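Local coordinates for putative DNA ligase-like protein Rv0938/MT0965 (PDB 2IRU) that probably works with Ku to repair DNA double-strand breaks by non-homologous end joining, the crystallised fragment being its polymerase domain, at residues T135-L141 with L180-L186; A75-L79 with T100-W104; E68-A72 with T90-P94; G45-R50 with D285-D291; A195-K200 with W231-S235. All coordinates share one frame; numbering follows the deposited sequence.

Contact 1 (T135-L141 with L180-L186); sequences TRLVFDL and LHLYTPL
Leu141 CD2 and Leu182 CD1 meet at 4.1 Å on the apolar face of an antiparallel pair, strand 129-143 against strand 180-186, within the mixed sheet of this primase-type polymerase domain. Leu180, Thr184, Leu137 and Phe139 share that face; helix 149-164 packs against Leu141, Leu180, Leu182 and Thr184, and helix 192-209 against Leu137 and Phe139. Near the other end Leu186 crosses Leu137 at about a right angle, with Leu186 CD2 3.7 Å from Leu137 CG.

The ladder is regular. Leu137 with Thr184, Phe139 with Leu182 and Leu141 with Leu180 form hydrogen-bonded pairs, the shortest bond running 2.7 Å from Leu141 N to Leu180 O. The non-hydrogen-bonded pairs between them send Val138, Tyr183, Asp140 and His181 to the opposite face. There Val138, its CG1 tucked between N and the carbonyl carbon (chi1 69°), turns CG2 over one face of the Tyr183 ring, 3.8 Å from the centroid. Arg136 runs alongside that ring with its guanidinium tipped 79° to it, NE hydrogen-bonded to Gln117 and NH1 in a salt bridge with Asp291.

At the polar edge Asp140, a likely ligand of both manganese ions, sets OD1 over one face of the His181 ring, while Gln233 donates to its OD2. A water 3.1 Å from Asp140 OD2 donates to that oxygen and weakly accepts from His181 NE2 at 2.9 Å.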
# COMPACT_ATOMS: atom_id res chain seq x y z
N THR A 135 -9.77 -8.64 -3.95
CA THR A 135 -8.91 -9.73 -4.42
C THR A 135 -8.00 -10.26 -3.30
O THR A 135 -7.45 -11.36 -3.41
CB THR A 135 -8.00 -9.29 -5.59
OG1 THR A 135 -7.04 -8.36 -5.12
CG2 THR A 135 -8.83 -8.71 -6.78
N ARG A 136 -7.86 -9.46 -2.25
CA ARG A 136 -6.96 -9.79 -1.12
C ARG A 136 -7.47 -9.07 0.11
O ARG A 136 -8.25 -8.11 -0.02
CB ARG A 136 -5.53 -9.29 -1.45
CG ARG A 136 -5.39 -7.78 -1.59
CD ARG A 136 -4.11 -7.39 -2.33
NE ARG A 136 -3.94 -5.94 -2.29
CZ ARG A 136 -3.22 -5.21 -3.15
NH1 ARG A 136 -2.59 -5.78 -4.18
NH2 ARG A 136 -3.16 -3.89 -2.97
N LEU A 137 -7.09 -9.56 1.30
CA LEU A 137 -7.31 -8.81 2.54
C LEU A 137 -6.06 -8.02 2.95
O LEU A 137 -4.92 -8.43 2.67
CB LEU A 137 -7.67 -9.76 3.71
CG LEU A 137 -8.81 -10.77 3.59
CD1 LEU A 137 -8.92 -11.60 4.89
CD2 LEU A 137 -10.11 -10.07 3.29
N VAL A 138 -6.27 -6.91 3.63
CA VAL A 138 -5.15 -6.23 4.27
C VAL A 138 -5.47 -6.02 5.73
O VAL A 138 -6.62 -5.71 6.11
CB VAL A 138 -4.79 -4.88 3.60
CG1 VAL A 138 -5.88 -3.87 3.85
CG2 VAL A 138 -3.45 -4.36 4.11
N PHE A 139 -4.46 -6.25 6.57
CA PHE A 139 -4.53 -5.89 7.98
C PHE A 139 -3.43 -4.87 8.28
O PHE A 139 -2.29 -5.04 7.84
CB PHE A 139 -4.33 -7.11 8.87
CG PHE A 139 -5.39 -8.14 8.70
CD1 PHE A 139 -6.50 -8.17 9.55
CD2 PHE A 139 -5.28 -9.09 7.68
CE1 PHE A 139 -7.49 -9.15 9.35
CE2 PHE A 139 -6.24 -10.06 7.48
CZ PHE A 139 -7.36 -10.10 8.32
N ASP A 140 -3.79 -3.80 8.98
CA ASP A 140 -2.81 -2.80 9.40
C ASP A 140 -2.59 -3.06 10.89
O ASP A 140 -3.52 -2.88 11.68
CB ASP A 140 -3.39 -1.40 9.22
CG ASP A 140 -2.46 -0.28 9.68
OD1 ASP A 140 -1.32 -0.50 10.18
OD2 ASP A 140 -2.93 0.88 9.53
N LEU A 141 -1.39 -3.51 11.24
CA LEU A 141 -1.03 -3.78 12.62
C LEU A 141 -0.32 -2.57 13.17
O LEU A 141 0.82 -2.27 12.77
CB LEU A 141 -0.14 -5.03 12.70
CG LEU A 141 -0.92 -6.35 12.77
CD1 LEU A 141 -1.89 -6.60 11.61
CD2 LEU A 141 0.09 -7.50 12.90
N LEU A 180 2.81 -2.26 10.48
CA LEU A 180 3.15 -3.44 9.73
C LEU A 180 1.85 -3.82 9.02
O LEU A 180 0.83 -3.96 9.69
CB LEU A 180 3.56 -4.55 10.72
CG LEU A 180 3.81 -5.94 10.16
CD1 LEU A 180 4.93 -5.89 9.13
CD2 LEU A 180 4.15 -6.92 11.28
N HIS A 181 1.85 -3.93 7.68
CA HIS A 181 0.68 -4.40 6.95
C HIS A 181 0.85 -5.87 6.60
O HIS A 181 1.97 -6.31 6.33
CB HIS A 181 0.44 -3.62 5.65
CG HIS A 181 0.01 -2.21 5.87
ND1 HIS A 181 -1.31 -1.87 6.13
CD2 HIS A 181 0.68 -1.04 5.79
CE1 HIS A 181 -1.40 -0.56 6.26
NE2 HIS A 181 -0.20 -0.04 6.09
N LEU A 182 -0.26 -6.61 6.63
CA LEU A 182 -0.27 -8.03 6.25
C LEU A 182 -1.29 -8.15 5.12
O LEU A 182 -2.40 -7.66 5.27
CB LEU A 182 -0.72 -8.96 7.39
CG LEU A 182 0.11 -8.92 8.69
CD1 LEU A 182 -0.40 -9.98 9.68
CD2 LEU A 182 1.58 -9.18 8.38
N TYR A 183 -0.89 -8.76 4.00
CA TYR A 183 -1.78 -9.00 2.87
C TYR A 183 -2.01 -10.51 2.69
O TYR A 183 -1.10 -11.31 2.87
CB TYR A 183 -1.16 -8.48 1.58
CG TYR A 183 -1.07 -6.97 1.50
CD1 TYR A 183 -2.14 -6.22 0.98
CD2 TYR A 183 0.07 -6.28 1.94
CE1 TYR A 183 -2.08 -4.83 0.88
CE2 TYR A 183 0.15 -4.85 1.85
CZ TYR A 183 -0.94 -4.14 1.31
OH TYR A 183 -0.91 -2.76 1.22
N THR A 184 -3.23 -10.86 2.32
CA THR A 184 -3.59 -12.25 2.08
C THR A 184 -4.43 -12.34 0.79
O THR A 184 -5.52 -11.76 0.72
CB THR A 184 -4.36 -12.83 3.25
OG1 THR A 184 -3.57 -12.69 4.45
CG2 THR A 184 -4.66 -14.29 2.94
N PRO A 185 -3.95 -13.05 -0.22
CA PRO A 185 -4.81 -13.15 -1.41
C PRO A 185 -5.99 -14.10 -1.15
O PRO A 185 -5.84 -15.13 -0.46
CB PRO A 185 -3.88 -13.70 -2.49
CG PRO A 185 -2.83 -14.48 -1.73
CD PRO A 185 -2.69 -13.81 -0.37
N LEU A 186 -7.15 -13.74 -1.70
CA LEU A 186 -8.37 -14.53 -1.54
C LEU A 186 -8.46 -15.65 -2.57
O LEU A 186 -8.22 -15.43 -3.77
CB LEU A 186 -9.61 -13.61 -1.61
CG LEU A 186 -9.77 -12.58 -0.46
CD1 LEU A 186 -10.94 -11.62 -0.74
CD2 LEU A 186 -9.89 -13.18 0.95
O HOH W 1 -8.07 -13.27 -5.39
O HOH W 2 -2.83 -1.67 -0.68
O HOH W 3 -0.58 2.13 7.99

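Contact 2 (A75-L79 with T100-W104); sequences APPWL and TGLAW
Leu79 closes a type I beta turn that starts at Pro76, and it is the residue of the turn whose backbone comes nearest the facing helix: its CA lies 6.8 Å from Gly101 CA. Segment 100-104 is regular helix, whereas 75-79 is loop whose turn bond, Leu79 N to Pro76 O, is weak. No hydrogen bond joins the two, so they are held by side-chain packing, and Leu79 CD2 passes 4.2 Å from Gly101 CA.

Trp104 provides the platform. Its CG lies opposite the backbone N (chi1 176°), which swings the indole out toward the turn. Leu79 CD1 then sits almost squarely over the six-membered ring, 3.7 Å from the centroid and 7° off the normal, a CH-pi contact. Pro76 meets the pyrrole side of the same indole obliquely, with Pro76 CD 3.3 Å from Trp104 NE1, and Ala75 CB reaches Trp104 CZ2 at 3.8 Å.

Trp78 adds a second patch of contact. With Pro76 CB over one face of its indole, it directs the far rim of the ring at the helix, where Trp78 CH2 comes to 3.6 Å from Thr100 CG2 and the backbone N of Gly101 lies near the ring plane.

The contact thus ties the loop between strands 66-68 and 80-84 to helix 99-107. Arg81 of strand 80-84 donates to the carbonyls of Pro76 and Leu79, Leu71 touches Trp104, and Leu102 packs on Ala40, Met43 and Leu44 of helix 29-47.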
# COMPACT_ATOMS: atom_id res chain seq x y z
N ALA A 75 -3.34 15.87 -16.65
CA ALA A 75 -2.55 14.60 -16.61
C ALA A 75 -2.48 14.02 -18.05
O ALA A 75 -3.35 14.31 -18.89
CB ALA A 75 -3.18 13.61 -15.65
N PRO A 76 -1.47 13.21 -18.33
CA PRO A 76 -1.35 12.62 -19.69
C PRO A 76 -2.59 11.86 -20.14
O PRO A 76 -3.19 11.16 -19.34
CB PRO A 76 -0.16 11.67 -19.55
CG PRO A 76 0.66 12.31 -18.50
CD PRO A 76 -0.33 12.86 -17.48
N PRO A 77 -2.98 12.05 -21.42
CA PRO A 77 -4.22 11.39 -21.89
C PRO A 77 -4.11 9.86 -21.95
O PRO A 77 -5.13 9.15 -21.99
CB PRO A 77 -4.43 11.97 -23.30
CG PRO A 77 -3.45 13.08 -23.41
CD PRO A 77 -2.38 12.93 -22.43
N TRP A 78 -2.87 9.37 -21.99
CA TRP A 78 -2.63 7.93 -22.16
C TRP A 78 -2.74 7.13 -20.86
O TRP A 78 -2.73 5.88 -20.88
CB TRP A 78 -1.27 7.70 -22.85
CG TRP A 78 -0.12 8.49 -22.21
CD1 TRP A 78 0.46 9.64 -22.69
CD2 TRP A 78 0.58 8.17 -21.00
NE1 TRP A 78 1.48 10.05 -21.87
CE2 TRP A 78 1.57 9.18 -20.81
CE3 TRP A 78 0.47 7.14 -20.05
CZ2 TRP A 78 2.45 9.18 -19.72
CZ3 TRP A 78 1.36 7.15 -18.93
CH2 TRP A 78 2.32 8.19 -18.78
N LEU A 79 -2.85 7.82 -19.71
CA LEU A 79 -3.07 7.09 -18.46
C LEU A 79 -4.42 6.35 -18.51
O LEU A 79 -5.43 6.91 -18.94
CB LEU A 79 -3.08 8.06 -17.28
CG LEU A 79 -1.69 8.53 -16.83
CD1 LEU A 79 -1.87 9.75 -15.93
CD2 LEU A 79 -0.99 7.41 -16.06
N THR A 100 5.87 3.76 -17.40
CA THR A 100 5.78 5.18 -17.68
C THR A 100 4.76 5.88 -16.76
O THR A 100 4.95 7.04 -16.38
CB THR A 100 5.50 5.47 -19.16
OG1 THR A 100 6.49 4.78 -19.95
CG2 THR A 100 5.67 6.93 -19.42
N GLY A 101 3.72 5.14 -16.33
CA GLY A 101 2.79 5.65 -15.35
C GLY A 101 3.50 5.97 -14.04
O GLY A 101 3.24 6.98 -13.39
N LEU A 102 4.39 5.07 -13.62
CA LEU A 102 5.16 5.33 -12.40
C LEU A 102 6.16 6.48 -12.60
O LEU A 102 6.45 7.21 -11.65
CB LEU A 102 5.87 4.07 -11.92
CG LEU A 102 4.94 3.06 -11.26
CD1 LEU A 102 5.58 1.70 -11.12
CD2 LEU A 102 4.42 3.55 -9.90
N ALA A 103 6.70 6.61 -13.81
CA ALA A 103 7.49 7.82 -14.13
C ALA A 103 6.65 9.11 -13.92
O ALA A 103 7.16 10.13 -13.41
CB ALA A 103 8.05 7.73 -15.53
N TRP A 104 5.37 9.08 -14.32
CA TRP A 104 4.45 10.21 -14.10
C TRP A 104 4.25 10.42 -12.58
O TRP A 104 4.33 11.55 -12.08
CB TRP A 104 3.09 9.93 -14.78
CG TRP A 104 2.08 10.98 -14.51
CD1 TRP A 104 2.10 12.28 -14.96
CD2 TRP A 104 0.97 10.87 -13.62
NE1 TRP A 104 1.01 12.96 -14.46
CE2 TRP A 104 0.29 12.11 -13.64
CE3 TRP A 104 0.44 9.81 -12.85
CZ2 TRP A 104 -0.87 12.34 -12.88
CZ3 TRP A 104 -0.71 10.02 -12.11
CH2 TRP A 104 -1.37 11.28 -12.14

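Contact 3 (E68-A72 with T90-P94); sequences EKQLA and TTTYP
Gln70 and Leu71 together grip the backbone of Thr92 at both its N-H and its C=O, much as a neighbouring strand would, although 68-72 is not itself a regular strand. Leu71 N donates to Thr92 O at 2.8 Å, almost head-on to the carbonyl (C=O...N 168°). The reverse bond uses a side chain: Thr92 N donates to Gln70 OE1, also at 2.8 Å, approaching from 46° above the amide plane. The Gln70 chain starts opposite its backbone N (chi1 -178°) and bends at chi2, which folds the amide back onto Thr92. A water accepts from Gln70 NE2 and lies 2.6 Å from Thr92 OG1, whose hydroxyl also pairs with Thr83; the CA of Gln70 adds a CH...O contact to Thr92 O.

Apolar packing flanks these bonds. Both methyls of Leu71 rest on Pro94, with Leu71 CD1 3.9 Å from Pro94 CB. Lys69 runs alongside Tyr93 in the same direction, Lys69 CB 3.6 Å from Tyr93 CE1, and its NZ goes on to bond Thr53. Thr91 CG2 lies over one face of the Tyr93 ring.

Both segments overlap regions that probably contact target DNA. They join the loop after strand 66-68 to strand 91-95 of the hairpin with 80-84, while Arg54 of strand 53-56 donates to the carbonyls of Lys69 and Gln70.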
# COMPACT_ATOMS: atom_id res chain seq x y z
N GLU A 68 -4.62 13.48 -3.64
CA GLU A 68 -5.32 13.77 -4.88
C GLU A 68 -5.93 12.45 -5.35
O GLU A 68 -5.26 11.42 -5.30
CB GLU A 68 -4.36 14.34 -5.94
CG GLU A 68 -5.11 15.01 -7.08
CD GLU A 68 -4.20 15.72 -8.08
OE1 GLU A 68 -2.94 15.62 -7.93
OE2 GLU A 68 -4.77 16.36 -9.03
N LYS A 69 -7.21 12.49 -5.71
CA LYS A 69 -7.92 11.28 -6.12
C LYS A 69 -8.35 11.42 -7.58
O LYS A 69 -7.83 10.71 -8.46
CB LYS A 69 -9.12 11.02 -5.21
CG LYS A 69 -8.67 10.64 -3.82
CD LYS A 69 -9.86 10.49 -2.86
CE LYS A 69 -9.36 9.98 -1.49
NZ LYS A 69 -8.82 8.57 -1.59
N GLN A 70 -9.26 12.34 -7.85
CA GLN A 70 -9.63 12.59 -9.26
C GLN A 70 -8.36 12.80 -10.13
O GLN A 70 -7.36 13.40 -9.70
CB GLN A 70 -10.54 13.83 -9.35
CG GLN A 70 -11.05 14.19 -10.75
CD GLN A 70 -12.21 13.33 -11.22
OE1 GLN A 70 -12.87 12.69 -10.42
NE2 GLN A 70 -12.51 13.39 -12.53
N LEU A 71 -8.42 12.29 -11.36
CA LEU A 71 -7.36 12.48 -12.35
C LEU A 71 -7.62 13.78 -13.11
O LEU A 71 -8.54 13.84 -13.92
CB LEU A 71 -7.30 11.29 -13.33
CG LEU A 71 -6.05 11.33 -14.25
CD1 LEU A 71 -4.70 11.45 -13.50
CD2 LEU A 71 -6.02 10.12 -15.18
N ALA A 72 -6.76 14.77 -12.88
CA ALA A 72 -6.90 16.09 -13.51
C ALA A 72 -6.79 16.01 -15.04
O ALA A 72 -5.99 15.17 -15.55
CB ALA A 72 -5.85 17.05 -12.97
N THR A 90 -19.00 11.28 -7.73
CA THR A 90 -18.35 10.31 -8.60
C THR A 90 -16.88 10.74 -8.80
O THR A 90 -16.59 11.94 -8.87
CB THR A 90 -19.09 10.21 -9.96
OG1 THR A 90 -20.31 9.45 -9.81
CG2 THR A 90 -18.24 9.56 -10.99
N THR A 91 -15.96 9.79 -8.82
CA THR A 91 -14.52 10.16 -8.92
C THR A 91 -13.87 9.30 -9.97
O THR A 91 -14.04 8.09 -9.96
CB THR A 91 -13.79 9.92 -7.59
OG1 THR A 91 -14.41 10.72 -6.57
CG2 THR A 91 -12.30 10.29 -7.71
N THR A 92 -13.14 9.92 -10.89
CA THR A 92 -12.44 9.16 -11.90
C THR A 92 -10.95 9.14 -11.53
O THR A 92 -10.33 10.18 -11.43
CB THR A 92 -12.63 9.80 -13.31
OG1 THR A 92 -14.02 9.78 -13.65
CG2 THR A 92 -11.81 9.02 -14.32
N TYR A 93 -10.41 7.96 -11.27
CA TYR A 93 -9.02 7.80 -10.83
C TYR A 93 -8.10 7.32 -11.94
O TYR A 93 -8.57 6.62 -12.83
CB TYR A 93 -8.95 6.70 -9.78
CG TYR A 93 -9.56 6.98 -8.44
CD1 TYR A 93 -8.74 7.34 -7.37
CD2 TYR A 93 -10.94 6.79 -8.23
CE1 TYR A 93 -9.29 7.53 -6.09
CE2 TYR A 93 -11.49 7.00 -6.97
CZ TYR A 93 -10.65 7.37 -5.92
OH TYR A 93 -11.19 7.55 -4.66
N PRO A 94 -6.76 7.61 -11.83
CA PRO A 94 -5.82 6.96 -12.75
C PRO A 94 -5.65 5.51 -12.27
O PRO A 94 -5.86 5.23 -11.10
CB PRO A 94 -4.49 7.70 -12.51
CG PRO A 94 -4.61 8.28 -11.09
CD PRO A 94 -6.10 8.42 -10.79
O HOH W 4 -15.38 11.80 -12.64

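Contact 4 (G45-R50 with D285-D291); sequences GHIAGR and DLLERLD
His46, in the last, weakly bonded turn of helix 29-47, is clasped by two carboxylates, Asp285 and Asp291, in a pair of His-carboxylate hydrogen bonds that fastens the last modelled residues to the domain. Both ring nitrogens donate. His46 ND1 reaches Asp291 OD2 at 2.6 Å, on that oxygen's anti lone pair, and His46 NE2 reaches Asp285 OD2 at 2.7 Å, on the syn lone pair. Each acceptor lies in the imidazole plane. The two in-plane bonds fix the ring's rotation, although the carboxylates are turned 53° (Asp291) and 71° (Asp285) against it. Two short bonds to acidic groups probably stabilise the protonated imidazole.

Asp285 is itself held in place by an Asx turn, its OD1 accepting from Leu287 N at 2.9 Å, and by Tyr244. Next to this turn, Leu287 CD1 stands over the centre of the His46 ring, 4.3 Å from the centroid and 7° off the normal. Leu287 O lies 3.0 Å from His46 CE1, the carbon between the two donating nitrogens.

Asp291 has further charged partners, since its OD2 also bridges to Arg136 NH1. Its other oxygen faces Arg50, whose NH2 also bonds Thr135 OG1 and whose NH1 bonds the carbonyl of Pro116. The salt bridge closing this edge runs 3.0 Å from Arg50 NH2 to Asp291 OD1.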
# COMPACT_ATOMS: atom_id res chain seq x y z
N GLY A 45 2.25 -5.19 -10.47
CA GLY A 45 1.29 -6.29 -10.33
C GLY A 45 0.36 -6.05 -9.15
O GLY A 45 -0.77 -6.53 -9.11
N HIS A 46 0.85 -5.30 -8.16
CA HIS A 46 0.08 -5.07 -6.92
C HIS A 46 -0.78 -3.82 -6.90
O HIS A 46 -1.58 -3.62 -5.94
CB HIS A 46 1.00 -5.16 -5.69
CG HIS A 46 1.99 -6.27 -5.81
ND1 HIS A 46 1.63 -7.60 -5.78
CD2 HIS A 46 3.33 -6.24 -6.02
CE1 HIS A 46 2.71 -8.34 -5.96
NE2 HIS A 46 3.75 -7.54 -6.11
N ILE A 47 -0.62 -2.99 -7.94
CA ILE A 47 -1.44 -1.81 -8.15
C ILE A 47 -2.26 -1.87 -9.45
O ILE A 47 -3.19 -1.08 -9.62
CB ILE A 47 -0.64 -0.50 -8.02
CG1 ILE A 47 0.41 -0.40 -9.13
CG2 ILE A 47 0.11 -0.50 -6.67
CD1 ILE A 47 1.25 0.95 -9.07
N ALA A 48 -1.95 -2.83 -10.33
CA ALA A 48 -2.74 -3.05 -11.56
C ALA A 48 -4.24 -3.16 -11.23
O ALA A 48 -4.65 -3.83 -10.27
CB ALA A 48 -2.30 -4.32 -12.26
N GLY A 49 -5.06 -2.52 -12.08
CA GLY A 49 -6.50 -2.64 -11.95
C GLY A 49 -7.10 -1.85 -10.79
O GLY A 49 -8.32 -1.89 -10.59
N ARG A 50 -6.26 -1.14 -10.03
CA ARG A 50 -6.76 -0.44 -8.83
C ARG A 50 -6.76 1.08 -9.04
O ARG A 50 -5.82 1.60 -9.67
CB ARG A 50 -5.87 -0.77 -7.64
CG ARG A 50 -5.83 -2.27 -7.41
CD ARG A 50 -4.98 -2.70 -6.18
NE ARG A 50 -4.75 -4.13 -6.35
CZ ARG A 50 -5.59 -5.10 -5.93
NH1 ARG A 50 -6.66 -4.81 -5.18
NH2 ARG A 50 -5.31 -6.36 -6.23
N ASP A 285 10.65 -10.31 -6.24
CA ASP A 285 9.48 -9.81 -5.53
C ASP A 285 8.99 -10.85 -4.50
O ASP A 285 8.54 -11.95 -4.86
CB ASP A 285 8.38 -9.45 -6.54
CG ASP A 285 7.09 -8.93 -5.90
OD1 ASP A 285 7.10 -8.47 -4.74
OD2 ASP A 285 6.06 -8.93 -6.62
N LEU A 286 9.08 -10.51 -3.21
CA LEU A 286 8.58 -11.40 -2.15
C LEU A 286 7.04 -11.52 -2.18
O LEU A 286 6.48 -12.50 -1.64
CB LEU A 286 9.07 -10.94 -0.76
CG LEU A 286 10.58 -10.91 -0.53
CD1 LEU A 286 10.88 -10.43 0.91
CD2 LEU A 286 11.24 -12.27 -0.77
N LEU A 287 6.38 -10.57 -2.84
CA LEU A 287 4.93 -10.58 -3.04
C LEU A 287 4.50 -11.22 -4.40
O LEU A 287 3.35 -11.08 -4.81
CB LEU A 287 4.38 -9.13 -2.98
CG LEU A 287 4.50 -8.36 -1.67
CD1 LEU A 287 3.78 -7.02 -1.81
CD2 LEU A 287 3.89 -9.18 -0.53
N GLU A 288 5.41 -11.90 -5.08
CA GLU A 288 5.09 -12.49 -6.39
C GLU A 288 3.70 -13.17 -6.42
O GLU A 288 2.92 -13.01 -7.37
CB GLU A 288 6.16 -13.52 -6.76
CG GLU A 288 6.14 -13.97 -8.22
CD GLU A 288 7.30 -13.40 -9.01
OE1 GLU A 288 7.28 -12.18 -9.32
OE2 GLU A 288 8.24 -14.18 -9.30
N ARG A 289 3.42 -13.93 -5.37
CA ARG A 289 2.22 -14.78 -5.30
C ARG A 289 0.95 -14.05 -4.87
O ARG A 289 -0.15 -14.63 -4.89
CB ARG A 289 2.49 -15.94 -4.34
CG ARG A 289 3.52 -16.94 -4.82
CD ARG A 289 3.93 -17.86 -3.65
NE ARG A 289 4.66 -17.12 -2.59
CZ ARG A 289 4.75 -17.52 -1.33
NH1 ARG A 289 4.17 -18.65 -0.92
NH2 ARG A 289 5.44 -16.79 -0.46
N LEU A 290 1.08 -12.79 -4.44
CA LEU A 290 -0.08 -12.05 -3.93
C LEU A 290 -1.14 -11.71 -4.99
O LEU A 290 -2.34 -11.77 -4.71
CB LEU A 290 0.35 -10.76 -3.24
CG LEU A 290 -0.75 -9.81 -2.72
CD1 LEU A 290 -1.59 -10.48 -1.65
CD2 LEU A 290 -0.08 -8.50 -2.22
N ASP A 291 -0.68 -11.32 -6.18
CA ASP A 291 -1.58 -10.84 -7.24
C ASP A 291 -1.41 -11.58 -8.56
O ASP A 291 -1.13 -12.77 -8.59
CB ASP A 291 -1.36 -9.34 -7.46
CG ASP A 291 -1.84 -8.49 -6.27
OD1 ASP A 291 -3.08 -8.38 -6.08
OD2 ASP A 291 -0.97 -7.92 -5.55

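Contact 5 (A195-K200 with W231-S235); sequences ATVLAK and WSQNS
Trp231 lies against helix 192-209 with one face of its indole beneath Lys200. The lysine runs alongside in the same direction, Lys200 CG 4.0 Å from the centroid of the six-membered ring, a CH-pi contact. Ser232 CB sits over the opposite face. Trp231 CG takes the position between N and the carbonyl carbon (chi1 44°), which lays the ring across the helix, against Lys200, and Trp231 NE1 is bonded to Ser216 O. At the ring's edge Thr196 CG2 stands 3.6 Å from Trp231 CE3, while Ala199 CB packs on Trp231 CB at 3.8 Å.

From Ser232 the chain makes a 3-10 segment that turns Gln233 away from the helix, and its NE2 bonds Asp140. Asn234 comes back to the helix: Asn234 ND2 lies 3.2 Å from Ala199 CB and donates to both Trp231 O, at 3.0 Å, and Val138 O, so the amide braces the turn against strand 129-143. Asn234 CB is 3.4 Å from Thr196 OG1, a hydroxyl bonded to Ser192 O. Ser235 ends the contact beside Thr196.

The loop thus backed by a helix belongs to the probable polymerase active site, where Gln233 likely binds substrate and the preceding Asp230 manganese.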
# COMPACT_ATOMS: atom_id res chain seq x y z
N ALA A 195 -15.34 -8.96 2.58
CA ALA A 195 -13.93 -8.97 3.01
C ALA A 195 -13.74 -8.29 4.35
O ALA A 195 -12.99 -8.77 5.22
CB ALA A 195 -13.04 -8.30 1.94
N THR A 196 -14.45 -7.17 4.55
CA THR A 196 -14.34 -6.42 5.81
C THR A 196 -14.90 -7.23 7.00
O THR A 196 -14.29 -7.28 8.09
CB THR A 196 -15.02 -5.06 5.72
OG1 THR A 196 -14.42 -4.31 4.65
CG2 THR A 196 -14.82 -4.27 7.01
N VAL A 197 -16.04 -7.89 6.78
CA VAL A 197 -16.62 -8.79 7.80
C VAL A 197 -15.65 -9.93 8.16
O VAL A 197 -15.39 -10.17 9.36
CB VAL A 197 -18.03 -9.26 7.39
CG1 VAL A 197 -18.47 -10.50 8.17
CG2 VAL A 197 -19.02 -8.10 7.54
N LEU A 198 -15.03 -10.54 7.14
CA LEU A 198 -14.05 -11.63 7.35
C LEU A 198 -12.81 -11.18 8.13
O LEU A 198 -12.41 -11.84 9.13
CB LEU A 198 -13.64 -12.24 6.01
CG LEU A 198 -12.55 -13.33 6.02
CD1 LEU A 198 -12.90 -14.54 6.95
CD2 LEU A 198 -12.30 -13.83 4.60
N ALA A 199 -12.21 -10.08 7.69
CA ALA A 199 -11.08 -9.47 8.40
C ALA A 199 -11.41 -9.08 9.86
O ALA A 199 -10.63 -9.36 10.79
CB ALA A 199 -10.53 -8.29 7.62
N LYS A 200 -12.58 -8.48 10.07
CA LYS A 200 -13.07 -8.17 11.41
C LYS A 200 -13.17 -9.41 12.29
O LYS A 200 -12.77 -9.36 13.46
CB LYS A 200 -14.45 -7.51 11.35
CG LYS A 200 -14.98 -6.94 12.65
CD LYS A 200 -16.42 -6.52 12.46
CE LYS A 200 -16.99 -5.81 13.68
NZ LYS A 200 -16.72 -4.34 13.64
N TRP A 231 -8.74 -3.96 10.79
CA TRP A 231 -9.42 -4.68 9.71
C TRP A 231 -10.19 -3.71 8.81
O TRP A 231 -10.74 -4.15 7.78
CB TRP A 231 -10.44 -5.66 10.32
CG TRP A 231 -11.22 -5.02 11.44
CD1 TRP A 231 -10.93 -5.06 12.79
CD2 TRP A 231 -12.41 -4.22 11.31
NE1 TRP A 231 -11.88 -4.34 13.49
CE2 TRP A 231 -12.78 -3.81 12.61
CE3 TRP A 231 -13.19 -3.81 10.22
CZ2 TRP A 231 -13.91 -3.02 12.85
CZ3 TRP A 231 -14.32 -3.00 10.46
CH2 TRP A 231 -14.66 -2.61 11.76
N SER A 232 -10.23 -2.43 9.18
CA SER A 232 -11.17 -1.46 8.57
C SER A 232 -10.77 -1.03 7.15
O SER A 232 -11.60 -0.47 6.38
CB SER A 232 -11.33 -0.20 9.45
OG SER A 232 -10.14 0.57 9.45
N GLN A 233 -9.50 -1.21 6.81
CA GLN A 233 -9.02 -0.84 5.45
C GLN A 233 -9.50 -1.75 4.31
O GLN A 233 -9.24 -1.49 3.11
CB GLN A 233 -7.51 -0.63 5.45
CG GLN A 233 -7.16 0.49 6.39
CD GLN A 233 -5.71 0.63 6.64
OE1 GLN A 233 -4.90 0.63 5.70
NE2 GLN A 233 -5.35 0.77 7.91
N ASN A 234 -10.22 -2.80 4.66
CA ASN A 234 -10.88 -3.64 3.67
C ASN A 234 -12.17 -3.01 3.15
O ASN A 234 -12.75 -3.50 2.18
CB ASN A 234 -11.10 -5.06 4.22
CG ASN A 234 -9.77 -5.76 4.50
OD1 ASN A 234 -9.06 -6.13 3.59
ND2 ASN A 234 -9.41 -5.90 5.80
N SER A 235 -12.63 -1.93 3.79
CA SER A 235 -13.78 -1.20 3.23
C SER A 235 -13.46 -0.71 1.81
O SER A 235 -12.35 -0.23 1.53
CB SER A 235 -14.19 -0.02 4.12
OG SER A 235 -14.80 -0.49 5.32

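Overall arrangement
From the N terminus, 45-50 opens contact 4, which closes only at 285-291, tying the end of helix 29-47 to the tail after helix 273-283 and enclosing the other four. Contacts 3 and 2 follow and cross: 68-72 and 75-79 share one loop, and their partners lie on the successive strand 91-95 and helix 99-107, with Leu71 touching Trp104. Contact 1 pairs strand 129-143 with strand 180-186, closing a loop that holds helix 149-164 and strand 171-174. Contact 5 comes after in series, joining helix 192-209 to the loop after strand 227-230. It adjoins contact 1 through Asn234 and Gln233 at the probable active site. Contact 4 meets contact 1 through Arg50 and Thr135, and contact 2 through Ile47 and Leu102.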